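Long-range contacts in peroxisomal acyl-CoA oxidase 1A (Solanum lycopersicum, PDB 2FON), which probably oxidises fatty acyl-CoA esters with the help of bound FAD, as a step of peroxisomal beta-oxidation: residues Ser58-Ser63 / Thr106-Tyr111; Leu85-Tyr90 / Val112-Phe117; Ala172-Gln177 / Leu211-Lys216. All blocks are in the same frame, centred on the assembly; numbering follows the deposited sequence.

Interaction 1: Ser58-Ser63 / Thr106-Tyr111; sequences SKLVAS and TMLRRY
V61 enters the angle between L108 and Y111, and its branches illustrate how a beta-branched residue can fill the space between two crossing helices. From V61 CB, which already lies 3.8 Å from Y111 CB, the side chain divides. CG1, anti to the backbone N (chi1 179°) and beside V61's own carbonyl carbon, meets the main chain of the partner helix: Y111 O is 3.5 Å from V61 CG1. CG2 lies beside the backbone N instead and touches both main chain and side chains, with L108 O at 3.8 Å and L108 CG at 3.9 Å from V61 CG2 and the CB of Y111 about as near. The V61 and Y111 side chains cross at roughly a right angle.

One turn earlier on the same helix, S58 lies over the Y111 ring. Its OG sits 3.6 Å above one face of that ring, displaced toward the rim, so that CE2 and CZ are the ring atoms it approaches most closely. M107 CG, from the helix of Y111 itself, reaches the ring in plane at its edge, and Y632 adds an edge-to-face ring contact from farther along the chain. L60 completes the interface at its margin, where L60 CD2 passes L108 CD1 at 4.1 Å.

F67 covers V61, and A91 of helix 77-97 covers L108, so the apolar layer continues beyond the two segments. The axes of helical segments 58-62 and 106-111 approach to 9.0 Å and cross at -46°. Such oblique packing of helix on helix, through branched apolar residues with a serine over a tyrosine face, belongs here to the all-helical N-terminal domain of the acyl-CoA oxidase fold.

Interaction 2: Leu85-Tyr90 / Val112-Phe117; sequences LRKAAY and VDEPAF
The contact of K87 and A88 with E114 and F117 is a mixed one, a salt bridge set beside apolar packing, and it fastens helix 77-97 to the loop that leads from helix 102-112 into helix 118-132. At the polar end, the K87 chain runs extended beyond CG, passes V112 CG1 with K87 CD at 4.2 Å, and presents NZ to the carboxylate of E114. The modelled separation from K87 NZ to E114 OE1 is 2.9 Å, a value to be read with caution because OE1 is modelled too close to the lysine chain. The second carboxylate oxygen, OE2, is hydrogen-bonded to T84 OG1, one turn before K87 on the same helix.

At the apolar end, A88 CB comes to 3.6 Å from F117 CE2, while L85 CD2 meets that same ring atom at 3.9 Å, the leucine and phenylalanine side chains crossing at about a right angle. I670 of the second subunit packs on both L85 and F117, which brings the contact to the dimer interface. The F117 side chain also lies about 10 Å from the bound FAD.

With a methionine in place of K87, E114 OE1 would probably lose its charged mate, leaving the carboxylate steered chiefly by T84. The chemistry is thus an ion pair beside an apolar patch; if the modelled pairing holds, the buried lysine's charge is likely to be largely balanced by this glutamate, with S68 O a weak second partner.

Interaction 3: Ala172-Gln177 / Leu211-Lys216; sequences ATFDPQ and LITDGK
T173 and I212 face each other across two parallel strands, their side chains on one face of the sheet and crossing obliquely. T173 OG1 lies 3.9 Å from I212 CB, against the stem of the isoleucine, and the methyl T173 CG2 lies 4.0 Å from I212 CG2; the rest of I212 leads away from the partner strand. On the opposite face, A172 is paired with L211, whose CD1 turns back toward the A172 carbonyl while F181 and V280 border the rest of it.

Beneath these side chains the backbone follows the parallel rule, in which one residue bonds to two that flank its counterpart. I212 N donates to A172 O at 2.9 Å and nearly straight (175°), the donor tilted out of the carbonyl plane, whereas F174 N gives its hydrogen to I212 O at 2.8 Å, closely in line with that C=O. Strands 171-175 and 204-213 are neighbours in the mixed sheet of the middle beta domain shared with the acyl-CoA dehydrogenases, and strands 180-184 and 216-226 run antiparallel to them on their other sides.

F174 and T213 meet at a slant. F174 CB is 3.5 Å from T213 OG1, but with CG anti to the backbone N (chi1 179°) the ring swings away from this strand and meets F181 edge-to-face. Beyond T213 the chain reverses through D214 and G215, both with positive phi, and K216 faces T213 across a two-residue hairpin turn.

From the N terminus, helix 48-62 supplies the first half of interaction 1, and helix 77-97 the first half of interaction 2, before either contact is complete. Helix 102-112 then closes interaction 1 over 42 intervening residues, and the loop that follows it closes interaction 2 over 21. The two loops therefore cross, and the contacts touch where V61 CG1 lies 3.6 Å from V112 N, so three successive helices and the approach to helix 118-132 are tied together. Interaction 3 follows in series: residues 172-177 and 211-216 close a loop entirely within the middle beta domain, about 24 Å from interaction 2 at the nearest atoms.

Interaction 1: Ser58-Ser63 / Thr106-Tyr111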
ATOM      1  N   SER B  58      -6.635   1.978 -28.880  1.00 66.06           N
ATOM      2  CA  SER B  58      -6.364   3.092 -27.996  1.00 65.67           C
ATOM      3  C   SER B  58      -7.135   4.338 -28.330  1.00 65.48           C
ATOM      4  O   SER B  58      -7.937   4.789 -27.533  1.00 65.52           O
ATOM      5  CB  SER B  58      -4.899   3.470 -28.135  1.00 65.10           C
ATOM      6  OG  SER B  58      -4.221   2.901 -27.084  1.00 67.63           O
ATOM      7  N   LYS B  59      -6.824   4.923 -29.486  1.00 65.16           N
ATOM      8  CA  LYS B  59      -7.272   6.252 -29.797  1.00 65.16           C
ATOM      9  C   LYS B  59      -8.729   6.223 -30.151  1.00 64.00           C
ATOM     10  O   LYS B  59      -9.472   7.207 -29.992  1.00 63.66           O
ATOM     11  CB  LYS B  59      -6.426   6.843 -30.908  1.00 65.55           C
ATOM     12  CG  LYS B  59      -5.389   7.748 -30.302  1.00 69.24           C
ATOM     13  CD  LYS B  59      -4.130   7.824 -31.154  1.00 74.92           C
ATOM     14  CE  LYS B  59      -2.948   8.141 -30.231  1.00 77.47           C
ATOM     15  NZ  LYS B  59      -1.811   8.638 -31.054  1.00 80.37           N
ATOM     16  N   LEU B  60      -9.141   5.055 -30.576  1.00 62.63           N
ATOM     17  CA  LEU B  60     -10.496   4.867 -30.934  1.00 63.41           C
ATOM     18  C   LEU B  60     -11.382   4.697 -29.687  1.00 63.35           C
ATOM     19  O   LEU B  60     -12.549   5.050 -29.698  1.00 63.84           O
ATOM     20  CB  LEU B  60     -10.545   3.656 -31.820  1.00 63.39           C
ATOM     21  CG  LEU B  60     -11.914   3.309 -32.298  1.00 66.22           C
ATOM     22  CD1 LEU B  60     -11.779   2.922 -33.776  1.00 66.49           C
ATOM     23  CD2 LEU B  60     -12.566   2.207 -31.344  1.00 65.47           C
ATOM     24  N   VAL B  61     -10.834   4.136 -28.620  1.00 62.73           N
ATOM     25  CA  VAL B  61     -11.553   4.112 -27.362  1.00 62.47           C
ATOM     26  C   VAL B  61     -11.616   5.534 -26.792  1.00 62.73           C
ATOM     27  O   VAL B  61     -12.704   6.032 -26.423  1.00 63.40           O
ATOM     28  CB  VAL B  61     -10.990   3.086 -26.362  1.00 61.60           C
ATOM     29  CG1 VAL B  61     -11.764   3.155 -25.105  1.00 62.14           C
ATOM     30  CG2 VAL B  61     -11.220   1.714 -26.907  1.00 60.56           C
ATOM     31  N   ALA B  62     -10.454   6.185 -26.811  1.00 62.15           N
ATOM     32  CA  ALA B  62     -10.191   7.497 -26.232  1.00 61.12           C
ATOM     33  C   ALA B  62     -11.020   8.614 -26.824  1.00 61.51           C
ATOM     34  O   ALA B  62     -11.367   9.566 -26.145  1.00 62.02           O
ATOM     35  CB  ALA B  62      -8.723   7.817 -26.365  1.00 60.10           C
ATOM     36  N   SER B  63     -11.342   8.552 -28.095  1.00 62.18           N
ATOM     37  CA  SER B  63     -11.966   9.732 -28.636  1.00 62.95           C
ATOM     38  C   SER B  63     -13.423   9.474 -28.900  1.00 63.52           C
ATOM     39  O   SER B  63     -13.964   9.976 -29.894  1.00 64.92           O
ATOM     40  CB  SER B  63     -11.236  10.174 -29.901  1.00 62.63           C
ATOM     41  OG  SER B  63     -11.521   9.229 -30.897  1.00 62.86           O
ATOM     42  N   THR B 106     -10.072  -7.810 -27.363  1.00 67.85           N
ATOM     43  CA  THR B 106      -9.393  -7.795 -26.043  1.00 69.14           C
ATOM     44  C   THR B 106      -8.827  -6.380 -25.729  1.00 68.77           C
ATOM     45  O   THR B 106      -9.108  -5.790 -24.656  1.00 69.47           O
ATOM     46  CB  THR B 106      -8.263  -8.847 -25.956  1.00 69.23           C
ATOM     47  OG1 THR B 106      -8.695 -10.066 -26.589  1.00 72.70           O
ATOM     48  CG2 THR B 106      -7.936  -9.123 -24.561  1.00 67.24           C
ATOM     49  N   MET B 107      -8.042  -5.872 -26.679  1.00 67.57           N
ATOM     50  CA  MET B 107      -7.537  -4.547 -26.684  1.00 67.23           C
ATOM     51  C   MET B 107      -8.684  -3.578 -26.394  1.00 66.60           C
ATOM     52  O   MET B 107      -8.581  -2.769 -25.479  1.00 66.57           O
ATOM     53  CB  MET B 107      -6.925  -4.257 -28.068  1.00 69.49           C
ATOM     54  CG  MET B 107      -5.548  -3.553 -28.100  1.00 71.53           C
ATOM     55  SD  MET B 107      -4.342  -4.319 -26.958  1.00 84.89           S
ATOM     56  CE  MET B 107      -2.746  -3.963 -27.706  1.00 77.08           C
ATOM     57  N   LEU B 108      -9.776  -3.639 -27.156  1.00 65.42           N
ATOM     58  CA  LEU B 108     -10.821  -2.654 -26.997  1.00 64.30           C
ATOM     59  C   LEU B 108     -11.299  -2.627 -25.558  1.00 65.29           C
ATOM     60  O   LEU B 108     -11.412  -1.551 -24.924  1.00 65.22           O
ATOM     61  CB  LEU B 108     -11.987  -2.874 -27.930  1.00 63.31           C
ATOM     62  CG  LEU B 108     -12.936  -1.682 -27.852  1.00 61.25           C
ATOM     63  CD1 LEU B 108     -13.470  -1.212 -29.192  1.00 61.13           C
ATOM     64  CD2 LEU B 108     -14.053  -1.958 -26.904  1.00 60.31           C
ATOM     65  N   ARG B 109     -11.564  -3.791 -25.004  1.00 65.98           N
ATOM     66  CA  ARG B 109     -11.973  -3.777 -23.602  1.00 67.00           C
ATOM     67  C   ARG B 109     -10.871  -3.255 -22.694  1.00 67.65           C
ATOM     68  O   ARG B 109     -11.167  -2.533 -21.738  1.00 68.56           O
ATOM     69  CB  ARG B 109     -12.556  -5.102 -23.154  1.00 66.78           C
ATOM     70  CG  ARG B 109     -14.015  -5.280 -23.587  1.00 68.83           C
ATOM     71  CD  ARG B 109     -14.551  -6.659 -23.283  1.00 72.65           C
ATOM     72  NE  ARG B 109     -14.512  -7.533 -24.458  1.00 79.14           N
ATOM     73  CZ  ARG B 109     -13.681  -8.569 -24.592  1.00 79.16           C
ATOM     74  NH1 ARG B 109     -12.810  -8.823 -23.612  1.00 78.89           N
ATOM     75  NH2 ARG B 109     -13.713  -9.323 -25.699  1.00 75.20           N
ATOM     76  N   ARG B 110      -9.603  -3.525 -23.013  1.00 67.49           N
ATOM     77  CA  ARG B 110      -8.541  -3.034 -22.129  1.00 68.20           C
ATOM     78  C   ARG B 110      -8.698  -1.528 -21.974  1.00 67.61           C
ATOM     79  O   ARG B 110      -8.731  -1.002 -20.893  1.00 68.59           O
ATOM     80  CB  ARG B 110      -7.150  -3.398 -22.657  1.00 67.53           C
ATOM     81  CG  ARG B 110      -6.019  -3.030 -21.724  1.00 68.29           C
ATOM     82  CD  ARG B 110      -4.576  -3.212 -22.351  1.00 71.50           C
ATOM     83  NE  ARG B 110      -4.174  -4.588 -22.731  1.00 75.77           N
ATOM     84  CZ  ARG B 110      -4.435  -5.698 -22.025  1.00 78.30           C
ATOM     85  NH1 ARG B 110      -5.078  -5.650 -20.829  1.00 78.21           N
ATOM     86  NH2 ARG B 110      -4.040  -6.877 -22.510  1.00 78.06           N
ATOM     87  N   TYR B 111      -8.837  -0.839 -23.078  1.00 67.46           N
ATOM     88  CA  TYR B 111      -8.812   0.598 -23.070  1.00 67.54           C
ATOM     89  C   TYR B 111     -10.081   1.312 -22.539  1.00 67.47           C
ATOM     90  O   TYR B 111     -10.024   2.449 -22.093  1.00 66.24           O
ATOM     91  CB  TYR B 111      -8.354   1.053 -24.450  1.00 67.55           C
ATOM     92  CG  TYR B 111      -6.905   0.713 -24.578  1.00 68.80           C
ATOM     93  CD1 TYR B 111      -6.457  -0.335 -25.378  1.00 71.57           C
ATOM     94  CD2 TYR B 111      -5.975   1.392 -23.835  1.00 69.28           C
ATOM     95  CE1 TYR B 111      -5.083  -0.662 -25.439  1.00 69.96           C
ATOM     96  CE2 TYR B 111      -4.642   1.075 -23.889  1.00 71.76           C
ATOM     97  CZ  TYR B 111      -4.195   0.059 -24.689  1.00 69.74           C
ATOM     98  OH  TYR B 111      -2.839  -0.181 -24.684  1.00 71.54           O
TER

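Interaction 2: Leu85-Tyr90 / Val112-Phe117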
ATOM      1  N   LEU B  85     -22.974  -1.343 -17.216  1.00 64.61           N
ATOM      2  CA  LEU B  85     -23.692  -2.205 -18.150  1.00 64.07           C
ATOM      3  C   LEU B  85     -23.736  -1.523 -19.485  1.00 64.14           C
ATOM      4  O   LEU B  85     -23.384  -2.137 -20.496  1.00 63.98           O
ATOM      5  CB  LEU B  85     -25.057  -2.573 -17.631  1.00 63.55           C
ATOM      6  CG  LEU B  85     -24.941  -3.411 -16.320  1.00 63.54           C
ATOM      7  CD1 LEU B  85     -26.273  -4.020 -15.878  1.00 59.01           C
ATOM      8  CD2 LEU B  85     -23.840  -4.488 -16.352  1.00 59.12           C
ATOM      9  N   ARG B  86     -24.062  -0.229 -19.451  1.00 63.75           N
ATOM     10  CA  ARG B  86     -24.151   0.598 -20.633  1.00 63.17           C
ATOM     11  C   ARG B  86     -22.926   0.568 -21.507  1.00 63.46           C
ATOM     12  O   ARG B  86     -23.026   0.340 -22.718  1.00 62.73           O
ATOM     13  CB  ARG B  86     -24.367   2.023 -20.218  1.00 63.52           C
ATOM     14  CG  ARG B  86     -24.942   2.862 -21.341  1.00 64.37           C
ATOM     15  CD  ARG B  86     -24.710   4.284 -21.090  1.00 64.09           C
ATOM     16  NE  ARG B  86     -23.413   4.536 -21.661  1.00 70.91           N
ATOM     17  CZ  ARG B  86     -22.348   4.941 -20.996  1.00 71.70           C
ATOM     18  NH1 ARG B  86     -22.420   5.159 -19.701  1.00 73.53           N
ATOM     19  NH2 ARG B  86     -21.218   5.124 -21.644  1.00 72.55           N
ATOM     20  N   LYS B  87     -21.771   0.826 -20.881  1.00 64.14           N
ATOM     21  CA  LYS B  87     -20.498   0.752 -21.542  1.00 64.60           C
ATOM     22  C   LYS B  87     -20.236  -0.672 -22.009  1.00 64.71           C
ATOM     23  O   LYS B  87     -19.770  -0.888 -23.089  1.00 64.72           O
ATOM     24  CB  LYS B  87     -19.449   1.140 -20.565  1.00 65.11           C
ATOM     25  CG  LYS B  87     -18.738   2.449 -20.796  1.00 68.26           C
ATOM     26  CD  LYS B  87     -17.782   2.616 -19.579  1.00 71.53           C
ATOM     27  CE  LYS B  87     -17.331   4.039 -19.350  1.00 74.05           C
ATOM     28  NZ  LYS B  87     -17.060   4.345 -17.911  1.00 74.66           N
ATOM     29  N   ALA B  88     -20.559  -1.669 -21.192  1.00 65.43           N
ATOM     30  CA  ALA B  88     -20.361  -3.047 -21.629  1.00 65.66           C
ATOM     31  C   ALA B  88     -21.118  -3.398 -22.980  1.00 66.00           C
ATOM     32  O   ALA B  88     -20.522  -3.963 -23.935  1.00 66.14           O
ATOM     33  CB  ALA B  88     -20.693  -4.007 -20.499  1.00 64.81           C
ATOM     34  N   ALA B  89     -22.397  -3.032 -23.042  1.00 64.66           N
ATOM     35  CA  ALA B  89     -23.182  -3.116 -24.241  1.00 63.95           C
ATOM     36  C   ALA B  89     -22.581  -2.295 -25.365  1.00 64.09           C
ATOM     37  O   ALA B  89     -22.480  -2.776 -26.531  1.00 64.20           O
ATOM     38  CB  ALA B  89     -24.612  -2.647 -23.967  1.00 63.76           C
ATOM     39  N   TYR B  90     -22.206  -1.050 -25.061  1.00 63.06           N
ATOM     40  CA  TYR B  90     -21.789  -0.164 -26.157  1.00 61.25           C
ATOM     41  C   TYR B  90     -20.529  -0.742 -26.797  1.00 61.10           C
ATOM     42  O   TYR B  90     -20.428  -0.822 -28.022  1.00 61.66           O
ATOM     43  CB  TYR B  90     -21.651   1.296 -25.715  1.00 60.46           C
ATOM     44  CG  TYR B  90     -21.166   2.221 -26.793  1.00 60.06           C
ATOM     45  CD1 TYR B  90     -21.972   2.542 -27.865  1.00 61.78           C
ATOM     46  CD2 TYR B  90     -19.893   2.763 -26.755  1.00 59.68           C
ATOM     47  CE1 TYR B  90     -21.543   3.354 -28.878  1.00 59.92           C
ATOM     48  CE2 TYR B  90     -19.449   3.604 -27.734  1.00 60.99           C
ATOM     49  CZ  TYR B  90     -20.289   3.901 -28.818  1.00 62.18           C
ATOM     50  OH  TYR B  90     -19.874   4.743 -29.850  1.00 61.21           O
ATOM     51  N   VAL B 112     -11.216   0.625 -22.598  1.00 68.01           N
ATOM     52  CA  VAL B 112     -12.399   1.027 -21.868  1.00 68.39           C
ATOM     53  C   VAL B 112     -12.062   1.138 -20.351  1.00 68.83           C
ATOM     54  O   VAL B 112     -12.621   1.964 -19.643  1.00 68.74           O
ATOM     55  CB  VAL B 112     -13.564   0.030 -22.134  1.00 67.65           C
ATOM     56  CG1 VAL B 112     -14.736   0.276 -21.175  1.00 69.29           C
ATOM     57  CG2 VAL B 112     -14.053   0.183 -23.487  1.00 66.34           C
ATOM     58  N   ASP B 113     -11.175   0.266 -19.880  1.00 69.30           N
ATOM     59  CA  ASP B 113     -10.513   0.384 -18.586  1.00 69.65           C
ATOM     60  C   ASP B 113     -11.436   0.368 -17.393  1.00 70.66           C
ATOM     61  O   ASP B 113     -11.322   1.201 -16.535  1.00 72.18           O
ATOM     62  CB  ASP B 113      -9.648   1.648 -18.564  1.00 69.46           C
ATOM     63  CG  ASP B 113      -8.730   1.741 -17.330  1.00 68.50           C
ATOM     64  OD1 ASP B 113      -8.140   0.723 -16.882  1.00 66.39           O
ATOM     65  OD2 ASP B 113      -8.556   2.873 -16.834  1.00 67.07           O
ATOM     66  N   GLU B 114     -12.336  -0.594 -17.310  1.00 71.28           N
ATOM     67  CA  GLU B 114     -13.271  -0.666 -16.207  1.00 71.47           C
ATOM     68  C   GLU B 114     -13.538  -2.124 -15.859  1.00 70.57           C
ATOM     69  O   GLU B 114     -14.030  -2.870 -16.710  1.00 71.50           O
ATOM     70  CB  GLU B 114     -14.563  -0.024 -16.709  1.00 72.63           C
ATOM     71  CG  GLU B 114     -15.810  -0.271 -15.890  1.00 77.52           C
ATOM     72  CD  GLU B 114     -16.845   0.843 -16.108  1.00 86.37           C
ATOM     73  OE1 GLU B 114     -16.663   1.623 -17.101  1.00 86.33           O
ATOM     74  OE2 GLU B 114     -17.834   0.924 -15.294  1.00 88.81           O
ATOM     75  N   PRO B 115     -13.251  -2.552 -14.629  1.00 69.48           N
ATOM     76  CA  PRO B 115     -13.576  -3.960 -14.380  1.00 69.43           C
ATOM     77  C   PRO B 115     -15.075  -4.211 -14.616  1.00 69.95           C
ATOM     78  O   PRO B 115     -15.913  -3.381 -14.247  1.00 70.63           O
ATOM     79  CB  PRO B 115     -13.236  -4.139 -12.883  1.00 69.72           C
ATOM     80  CG  PRO B 115     -12.255  -3.027 -12.563  1.00 68.40           C
ATOM     81  CD  PRO B 115     -12.735  -1.878 -13.427  1.00 69.37           C
ATOM     82  N   ALA B 116     -15.420  -5.322 -15.256  1.00 70.32           N
ATOM     83  CA  ALA B 116     -16.818  -5.689 -15.490  1.00 70.14           C
ATOM     84  C   ALA B 116     -16.858  -7.148 -15.860  1.00 70.55           C
ATOM     85  O   ALA B 116     -15.828  -7.709 -16.255  1.00 71.83           O
ATOM     86  CB  ALA B 116     -17.382  -4.856 -16.645  1.00 70.47           C
ATOM     87  N   PHE B 117     -18.042  -7.743 -15.804  1.00 70.48           N
ATOM     88  CA  PHE B 117     -18.278  -9.156 -16.142  1.00 69.79           C
ATOM     89  C   PHE B 117     -17.620  -9.619 -17.445  1.00 70.56           C
ATOM     90  O   PHE B 117     -17.065 -10.725 -17.501  1.00 71.81           O
ATOM     91  CB  PHE B 117     -19.792  -9.446 -16.201  1.00 69.21           C
ATOM     92  CG  PHE B 117     -20.497  -8.769 -17.332  1.00 68.36           C
ATOM     93  CD1 PHE B 117     -20.828  -9.486 -18.509  1.00 68.47           C
ATOM     94  CD2 PHE B 117     -20.815  -7.416 -17.262  1.00 68.93           C
ATOM     95  CE1 PHE B 117     -21.481  -8.880 -19.582  1.00 65.96           C
ATOM     96  CE2 PHE B 117     -21.466  -6.786 -18.370  1.00 69.86           C
ATOM     97  CZ  PHE B 117     -21.797  -7.528 -19.518  1.00 67.07           C
TER

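Interaction 3: Ala172-Gln177 / Leu211-Lys216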
ATOM      1  N   ALA B 172     -21.291 -32.235  -6.331  1.00 63.71           N
ATOM      2  CA  ALA B 172     -22.006 -32.591  -7.551  1.00 63.38           C
ATOM      3  C   ALA B 172     -22.210 -34.091  -7.562  1.00 64.61           C
ATOM      4  O   ALA B 172     -21.240 -34.841  -7.774  1.00 65.51           O
ATOM      5  CB  ALA B 172     -21.219 -32.200  -8.719  1.00 62.62           C
ATOM      6  N   THR B 173     -23.455 -34.529  -7.370  1.00 64.90           N
ATOM      7  CA  THR B 173     -23.712 -35.916  -7.039  1.00 66.30           C
ATOM      8  C   THR B 173     -24.494 -36.564  -8.144  1.00 66.81           C
ATOM      9  O   THR B 173     -25.613 -36.164  -8.446  1.00 68.16           O
ATOM     10  CB  THR B 173     -24.491 -36.072  -5.710  1.00 66.86           C
ATOM     11  OG1 THR B 173     -23.790 -35.387  -4.661  1.00 68.60           O
ATOM     12  CG2 THR B 173     -24.583 -37.532  -5.319  1.00 65.45           C
ATOM     13  N   PHE B 174     -23.921 -37.582  -8.761  1.00 66.47           N
ATOM     14  CA  PHE B 174     -24.551 -38.075  -9.916  1.00 66.06           C
ATOM     15  C   PHE B 174     -25.799 -38.821  -9.509  1.00 67.69           C
ATOM     16  O   PHE B 174     -25.813 -39.531  -8.483  1.00 68.19           O
ATOM     17  CB  PHE B 174     -23.617 -38.954 -10.718  1.00 65.38           C
ATOM     18  CG  PHE B 174     -24.258 -39.490 -11.923  1.00 64.24           C
ATOM     19  CD1 PHE B 174     -24.602 -38.643 -12.957  1.00 62.83           C
ATOM     20  CD2 PHE B 174     -24.627 -40.816 -11.987  1.00 65.31           C
ATOM     21  CE1 PHE B 174     -25.256 -39.091 -14.064  1.00 62.05           C
ATOM     22  CE2 PHE B 174     -25.280 -41.306 -13.106  1.00 66.03           C
ATOM     23  CZ  PHE B 174     -25.593 -40.426 -14.162  1.00 66.22           C
ATOM     24  N   ASP B 175     -26.840 -38.676 -10.325  1.00 68.69           N
ATOM     25  CA  ASP B 175     -28.097 -39.390 -10.125  1.00 69.63           C
ATOM     26  C   ASP B 175     -28.432 -40.413 -11.260  1.00 70.21           C
ATOM     27  O   ASP B 175     -29.155 -40.099 -12.225  1.00 69.75           O
ATOM     28  CB  ASP B 175     -29.198 -38.344  -9.939  1.00 69.89           C
ATOM     29  CG  ASP B 175     -30.538 -38.934  -9.540  1.00 71.05           C
ATOM     30  OD1 ASP B 175     -31.157 -38.284  -8.689  1.00 74.56           O
ATOM     31  OD2 ASP B 175     -31.004 -39.973 -10.071  1.00 71.50           O
ATOM     32  N   PRO B 176     -27.951 -41.665 -11.122  1.00 71.02           N
ATOM     33  CA  PRO B 176     -28.234 -42.724 -12.119  1.00 71.29           C
ATOM     34  C   PRO B 176     -29.711 -42.864 -12.498  1.00 71.78           C
ATOM     35  O   PRO B 176     -29.984 -43.045 -13.690  1.00 71.99           O
ATOM     36  CB  PRO B 176     -27.713 -44.011 -11.451  1.00 70.85           C
ATOM     37  CG  PRO B 176     -27.546 -43.648  -9.989  1.00 71.21           C
ATOM     38  CD  PRO B 176     -27.143 -42.191 -10.007  1.00 71.11           C
ATOM     39  N   GLN B 177     -30.637 -42.772 -11.525  1.00 72.07           N
ATOM     40  CA  GLN B 177     -32.094 -42.824 -11.804  1.00 72.95           C
ATOM     41  C   GLN B 177     -32.554 -41.756 -12.810  1.00 72.49           C
ATOM     42  O   GLN B 177     -33.558 -41.931 -13.489  1.00 71.90           O
ATOM     43  CB  GLN B 177     -32.935 -42.628 -10.531  1.00 73.06           C
ATOM     44  CG  GLN B 177     -32.772 -43.609  -9.350  1.00 74.71           C
ATOM     45  CD  GLN B 177     -33.125 -42.931  -7.988  1.00 75.26           C
ATOM     46  OE1 GLN B 177     -32.924 -41.711  -7.808  1.00 78.28           O
ATOM     47  NE2 GLN B 177     -33.639 -43.719  -7.035  1.00 77.70           N
ATOM     48  N   LEU B 211     -16.952 -34.080  -7.436  1.00 62.74           N
ATOM     49  CA  LEU B 211     -17.765 -35.103  -8.064  1.00 63.42           C
ATOM     50  C   LEU B 211     -17.964 -36.341  -7.145  1.00 64.71           C
ATOM     51  O   LEU B 211     -16.983 -36.996  -6.744  1.00 65.15           O
ATOM     52  CB  LEU B 211     -17.197 -35.486  -9.451  1.00 62.39           C
ATOM     53  CG  LEU B 211     -17.835 -36.659 -10.190  1.00 61.39           C
ATOM     54  CD1 LEU B 211     -19.316 -36.464 -10.468  1.00 59.18           C
ATOM     55  CD2 LEU B 211     -17.106 -36.883 -11.481  1.00 63.16           C
ATOM     56  N   ILE B 212     -19.226 -36.620  -6.813  1.00 65.45           N
ATOM     57  CA  ILE B 212     -19.625 -37.799  -6.065  1.00 67.34           C
ATOM     58  C   ILE B 212     -20.476 -38.704  -6.989  1.00 68.57           C
ATOM     59  O   ILE B 212     -21.588 -38.353  -7.416  1.00 68.97           O
ATOM     60  CB  ILE B 212     -20.489 -37.419  -4.812  1.00 68.19           C
ATOM     61  CG1 ILE B 212     -19.806 -36.346  -3.929  1.00 68.42           C
ATOM     62  CG2 ILE B 212     -20.932 -38.673  -4.034  1.00 66.23           C
ATOM     63  CD1 ILE B 212     -18.380 -36.662  -3.577  1.00 70.66           C
ATOM     64  N   THR B 213     -19.937 -39.864  -7.316  1.00 68.94           N
ATOM     65  CA  THR B 213     -20.634 -40.804  -8.157  1.00 69.86           C
ATOM     66  C   THR B 213     -20.109 -42.174  -7.773  1.00 70.39           C
ATOM     67  O   THR B 213     -18.948 -42.297  -7.369  1.00 69.76           O
ATOM     68  CB  THR B 213     -20.496 -40.497  -9.696  1.00 69.61           C
ATOM     69  OG1 THR B 213     -21.235 -41.459 -10.444  1.00 71.60           O
ATOM     70  CG2 THR B 213     -19.084 -40.570 -10.176  1.00 69.90           C
ATOM     71  N   ASP B 214     -20.983 -43.185  -7.863  1.00 71.44           N
ATOM     72  CA  ASP B 214     -20.676 -44.543  -7.381  1.00 72.31           C
ATOM     73  C   ASP B 214     -20.286 -44.554  -5.884  1.00 72.43           C
ATOM     74  O   ASP B 214     -19.402 -45.306  -5.476  1.00 72.83           O
ATOM     75  CB  ASP B 214     -19.544 -45.145  -8.236  1.00 72.54           C
ATOM     76  CG  ASP B 214     -19.572 -46.661  -8.300  1.00 74.32           C
ATOM     77  OD1 ASP B 214     -20.142 -47.344  -7.404  1.00 75.77           O
ATOM     78  OD2 ASP B 214     -18.987 -47.176  -9.273  1.00 77.00           O
ATOM     79  N   GLY B 215     -20.919 -43.716  -5.065  1.00 72.36           N
ATOM     80  CA  GLY B 215     -20.525 -43.634  -3.654  1.00 72.26           C
ATOM     81  C   GLY B 215     -19.009 -43.568  -3.445  1.00 72.13           C
ATOM     82  O   GLY B 215     -18.454 -44.333  -2.653  1.00 71.65           O
ATOM     83  N   LYS B 216     -18.349 -42.671  -4.190  1.00 71.82           N
ATOM     84  CA  LYS B 216     -16.922 -42.353  -4.032  1.00 71.49           C
ATOM     85  C   LYS B 216     -16.638 -40.917  -4.508  1.00 71.58           C
ATOM     86  O   LYS B 216     -17.366 -40.376  -5.345  1.00 71.07           O
ATOM     87  CB  LYS B 216     -16.038 -43.377  -4.763  1.00 71.09           C
TER